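PDB 3HIU: uncharacterized protein, which is of unknown function but belongs to the DUF892 family of the ferritin-like clan and folds as an all-helical bundle that pairs with a second copy. Local coordinates for residues M89-E92 with V93-V97; V153-L156 with E157-L161. All coordinates share one frame; numbering follows the deposited sequence.

Contact 1: M89-E92 with V93-V97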
loop_
_atom_site.group_PDB
_atom_site.type_symbol
_atom_site.label_atom_id
_atom_site.label_comp_id
_atom_site.label_asym_id
_atom_site.label_seq_id
_atom_site.Cartn_x
_atom_site.Cartn_y
_atom_site.Cartn_z
HETATM N N MSE B 89 -3.001 -9.714 -23.962
HETATM C CA MSE B 89 -2.122 -8.632 -23.534
HETATM C C MSE B 89 -2.735 -7.864 -22.359
HETATM O O MSE B 89 -2.617 -6.642 -22.263
HETATM C CB MSE B 89 -1.788 -7.701 -24.711
HETATM C CG MSE B 89 -2.861 -6.666 -25.044
HETATM SE SE MSE B 89 -2.293 -4.810 -24.750
HETATM C CE MSE B 89 -1.998 -4.267 -26.608
ATOM N N THR B 90 -3.388 -8.596 -21.460
ATOM C CA THR B 90 -3.937 -7.993 -20.248
ATOM C C THR B 90 -2.862 -7.787 -19.175
ATOM O O THR B 90 -1.966 -8.615 -18.992
ATOM C CB THR B 90 -5.136 -8.793 -19.671
ATOM O OG1 THR B 90 -4.750 -10.149 -19.407
ATOM C CG2 THR B 90 -6.294 -8.789 -20.649
ATOM N N ASP B 91 -2.978 -6.666 -18.472
ATOM C CA ASP B 91 -1.979 -6.216 -17.515
ATOM C C ASP B 91 -2.355 -6.673 -16.110
ATOM O O ASP B 91 -1.554 -6.548 -15.177
ATOM C CB ASP B 91 -1.960 -4.687 -17.526
ATOM C CG ASP B 91 -0.567 -4.112 -17.559
ATOM O OD1 ASP B 91 0.409 -4.884 -17.686
ATOM O OD2 ASP B 91 -0.455 -2.869 -17.470
ATOM N N GLU B 92 -3.572 -7.195 -15.961
ATOM C CA GLU B 92 -4.214 -7.270 -14.647
ATOM C C GLU B 92 -3.424 -8.041 -13.582
ATOM O O GLU B 92 -3.614 -7.811 -12.388
ATOM C CB GLU B 92 -5.652 -7.802 -14.755
ATOM C CG GLU B 92 -5.788 -9.312 -14.608
ATOM C CD GLU B 92 -5.931 -10.022 -15.937
ATOM O OE1 GLU B 92 -6.223 -9.340 -16.943
ATOM O OE2 GLU B 92 -5.754 -11.262 -15.976
ATOM N N VAL B 93 -2.533 -8.936 -14.012
ATOM C CA VAL B 93 -1.761 -9.762 -13.075
ATOM C C VAL B 93 -0.505 -9.072 -12.513
ATOM O O VAL B 93 -0.211 -9.209 -11.326
ATOM C CB VAL B 93 -1.370 -11.123 -13.693
ATOM C CG1 VAL B 93 -0.100 -10.988 -14.529
ATOM C CG2 VAL B 93 -1.183 -12.171 -12.599
ATOM N N THR B 94 0.231 -8.346 -13.358
ATOM C CA THR B 94 1.385 -7.573 -12.900
ATOM C C THR B 94 0.917 -6.509 -11.917
ATOM O O THR B 94 1.541 -6.262 -10.884
ATOM C CB THR B 94 2.140 -6.893 -14.077
ATOM O OG1 THR B 94 3.081 -5.948 -13.563
ATOM C CG2 THR B 94 1.187 -6.146 -14.976
ATOM N N LYS B 95 -0.208 -5.891 -12.241
ATOM C CA LYS B 95 -0.707 -4.786 -11.451
ATOM C C LYS B 95 -1.503 -5.282 -10.259
ATOM O O LYS B 95 -1.772 -4.525 -9.340
ATOM C CB LYS B 95 -1.542 -3.851 -12.324
ATOM C CG LYS B 95 -0.744 -3.217 -13.466
ATOM C CD LYS B 95 0.628 -2.747 -12.986
ATOM C CE LYS B 95 1.300 -1.829 -13.997
ATOM N NZ LYS B 95 2.621 -1.337 -13.511
ATOM N N GLY B 96 -1.878 -6.556 -10.276
ATOM C CA GLY B 96 -2.554 -7.158 -9.140
ATOM C C GLY B 96 -1.540 -7.454 -8.058
ATOM O O GLY B 96 -1.797 -7.283 -6.870
ATOM N N VAL B 97 -0.362 -7.890 -8.484
ATOM C CA VAL B 97 0.739 -8.114 -7.561
ATOM C C VAL B 97 1.205 -6.787 -6.946
ATOM O O VAL B 97 1.746 -6.760 -5.839
ATOM C CB VAL B 97 1.895 -8.845 -8.261
ATOM C CG1 VAL B 97 3.058 -9.070 -7.303
ATOM C CG2 VAL B 97 1.396 -10.168 -8.844
#
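Residues D91 and E92 meet T94 and K95 in a local contact where the loop leading out of the unmodelled region runs into helix 94-120. A backbone hydrogen bond runs from K95 N to D91 O, long at 3.3 Å but nearly straight at 166°, although the position of D91 O is less certain. Of the D91 carboxylate, OD1 meets the T94 methyl, 3.1 Å from CG2; chi1 of 169° puts OG1 opposite the backbone N, which leaves CG2 on the side facing D91. In this four-helix, ferritin-like bundle the spot faces the second subunit, which supplies the partners of the carboxylate: OD2 accepts a hydrogen bond from W10 and is salt-bridged to K9, both of the second subunit. K95 brings its aliphatic chain toward the same oxygen, CE 4.0 Å from D91 OD2, but its chain bends at chi2 (-43°) and NZ stays 5.2 Å from OD2; the ammonium instead makes a cation-pi contact with W10 of the second subunit. On the loop side, T90 OG1 donates a weak 3.0 Å hydrogen bond to E92 OE1, which is also salt-bridged to R31.

Contact 2: V153-L156 with E157-L161. With EDO (1,2-ethanediol), chain L.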
loop_
_atom_site.group_PDB
_atom_site.type_symbol
_atom_site.label_atom_id
_atom_site.label_comp_id
_atom_site.label_asym_id
_atom_site.label_seq_id
_atom_site.Cartn_x
_atom_site.Cartn_y
_atom_site.Cartn_z
ATOM N N VAL B 153 8.774 -10.263 -15.470
ATOM C CA VAL B 153 9.583 -10.699 -16.588
ATOM C C VAL B 153 8.839 -11.715 -17.440
ATOM O O VAL B 153 8.691 -11.537 -18.649
ATOM C CB VAL B 153 10.878 -11.309 -16.089
ATOM C CG1 VAL B 153 11.600 -12.008 -17.222
ATOM C CG2 VAL B 153 11.736 -10.216 -15.467
ATOM N N ALA B 154 8.362 -12.775 -16.801
ATOM C CA ALA B 154 7.621 -13.808 -17.512
ATOM C C ALA B 154 6.458 -13.189 -18.264
ATOM O O ALA B 154 6.128 -13.607 -19.370
ATOM C CB ALA B 154 7.129 -14.872 -16.554
ATOM N N PHE B 155 5.834 -12.186 -17.663
ATOM C CA PHE B 155 4.732 -11.523 -18.334
ATOM C C PHE B 155 5.237 -10.904 -19.633
ATOM O O PHE B 155 4.630 -11.063 -20.707
ATOM C CB PHE B 155 4.115 -10.432 -17.455
ATOM C CG PHE B 155 3.117 -9.592 -18.184
ATOM C CD1 PHE B 155 1.783 -9.955 -18.217
ATOM C CD2 PHE B 155 3.520 -8.464 -18.886
ATOM C CE1 PHE B 155 0.869 -9.197 -18.919
ATOM C CE2 PHE B 155 2.611 -7.703 -19.588
ATOM C CZ PHE B 155 1.283 -8.070 -19.606
ATOM N N LEU B 156 6.357 -10.196 -19.518
ATOM C CA LEU B 156 6.923 -9.480 -20.652
ATOM C C LEU B 156 7.309 -10.444 -21.778
ATOM O O LEU B 156 6.840 -10.293 -22.905
ATOM C CB LEU B 156 8.121 -8.630 -20.205
ATOM C CG LEU B 156 7.801 -7.479 -19.239
ATOM C CD1 LEU B 156 9.068 -6.790 -18.728
ATOM C CD2 LEU B 156 6.859 -6.471 -19.892
ATOM N N GLU B 157 8.142 -11.435 -21.453
ATOM C CA GLU B 157 8.625 -12.425 -22.412
ATOM C C GLU B 157 7.489 -13.164 -23.089
ATOM O O GLU B 157 7.565 -13.483 -24.273
ATOM C CB GLU B 157 9.532 -13.427 -21.710
ATOM C CG GLU B 157 10.779 -12.791 -21.127
ATOM C CD GLU B 157 11.593 -13.758 -20.285
ATOM O OE1 GLU B 157 10.995 -14.663 -19.663
ATOM O OE2 GLU B 157 12.834 -13.605 -20.245
ATOM N N ARG B 158 6.440 -13.435 -22.322
ATOM C CA ARG B 158 5.233 -14.093 -22.820
ATOM C C ARG B 158 4.450 -13.180 -23.770
ATOM O O ARG B 158 4.029 -13.605 -24.849
ATOM C CB ARG B 158 4.360 -14.515 -21.632
ATOM C CG ARG B 158 3.208 -15.450 -21.945
ATOM C CD ARG B 158 2.532 -15.948 -20.645
ATOM N NE ARG B 158 3.158 -17.157 -20.112
ATOM C CZ ARG B 158 3.736 -17.269 -18.918
ATOM N NH1 ARG B 158 3.763 -16.236 -18.076
ATOM N NH2 ARG B 158 4.275 -18.437 -18.559
ATOM N N GLU B 159 4.275 -11.923 -23.370
ATOM C CA GLU B 159 3.499 -10.956 -24.145
ATOM C C GLU B 159 4.057 -10.705 -25.542
ATOM O O GLU B 159 3.314 -10.699 -26.522
ATOM C CB GLU B 159 3.394 -9.628 -23.393
ATOM C CG GLU B 159 3.297 -8.424 -24.310
ATOM C CD GLU B 159 2.572 -7.259 -23.674
ATOM O OE1 GLU B 159 3.246 -6.371 -23.111
ATOM O OE2 GLU B 159 1.326 -7.238 -23.738
ATOM N N GLN B 160 5.367 -10.496 -25.621
ATOM C CA GLN B 160 6.025 -10.152 -26.875
ATOM C C GLN B 160 6.623 -11.384 -27.557
ATOM O O GLN B 160 7.556 -11.277 -28.354
ATOM C CB GLN B 160 7.118 -9.105 -26.624
ATOM C CG GLN B 160 8.021 -9.438 -25.442
ATOM C CD GLN B 160 9.339 -8.682 -25.445
ATOM O OE1 GLN B 160 9.434 -7.565 -25.954
ATOM N NE2 GLN B 160 10.367 -9.296 -24.868
ATOM N N LEU B 161 6.074 -12.555 -27.253
ATOM C CA LEU B 161 6.681 -13.809 -27.689
ATOM C C LEU B 161 6.798 -13.905 -29.209
ATOM O O LEU B 161 7.865 -14.220 -29.738
ATOM C CB LEU B 161 5.905 -15.000 -27.132
ATOM C CG LEU B 161 6.685 -16.304 -26.985
ATOM C CD1 LEU B 161 8.012 -16.061 -26.293
ATOM C CD2 LEU B 161 5.864 -17.319 -26.214
HETATM C C1 EDO L . 11.956 -16.764 -17.017
HETATM O O1 EDO L . 10.922 -16.084 -17.744
HETATM C C2 EDO L . 13.270 -16.722 -17.783
HETATM O O2 EDO L . 13.329 -15.513 -18.548
#
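Four successive i to i+4 backbone hydrogen bonds carry helix 124-159 through its last turn, from E157 N to V153 O (2.9 Å) as far as Q160 N to L156 O (3.1 Å), where Q160 leaves helical geometry. One turn apart, the V153 and E157 side chains run alongside one another in the same direction, with V153 CG1 against the end of the glutamate, 3.5 Å from E157 CD. With CG beside the backbone N (chi1 -63°) and the chain extended beyond it, E157 carries its carboxylate back along the helix to a 1,2-ethanediol molecule. Diol O2 donates to E157 OE1 at 2.7 Å; diol O1 is modelled so close to OE1 that its exact place is doubtful. A154 CB touches R158 NH1 at 3.9 Å, the guanidinium being folded back by a bend at chi3 (-88°). One turn on along the same face, E159 OE1 comes within 3.8 Å of F155 CE2, the carboxylate plane turned 65° from the ring; the F155 ring also touches Y35 of the same chain and R6 of the second subunit. E159 OE2 forms a salt bridge with that R6, which probably offsets the acid's charge at the subunit boundary, whereas E157 directs its carboxylate to a solvent molecule probably brought in by crystallisation.

In the fold
Contact 1 opens helix 94-120 and contact 2 ends helix 124-159, the next helix in the chain, so the two come in series, with centres about 12 Å apart on the same side of the chain's centre. They touch directly: the loop of 89-92 runs past the last turns of the later helix, where D91 OD1 lies 3.8 Å from F155 CZ and the side chain of M89 packs on E159. Both also reach the second subunit, whose R6 is shared, salt-bridged to E159 and in weaker contact with D91. The start of one helix and the end of the other thus form a joint surface at one end of the bundle, facing the partner chain.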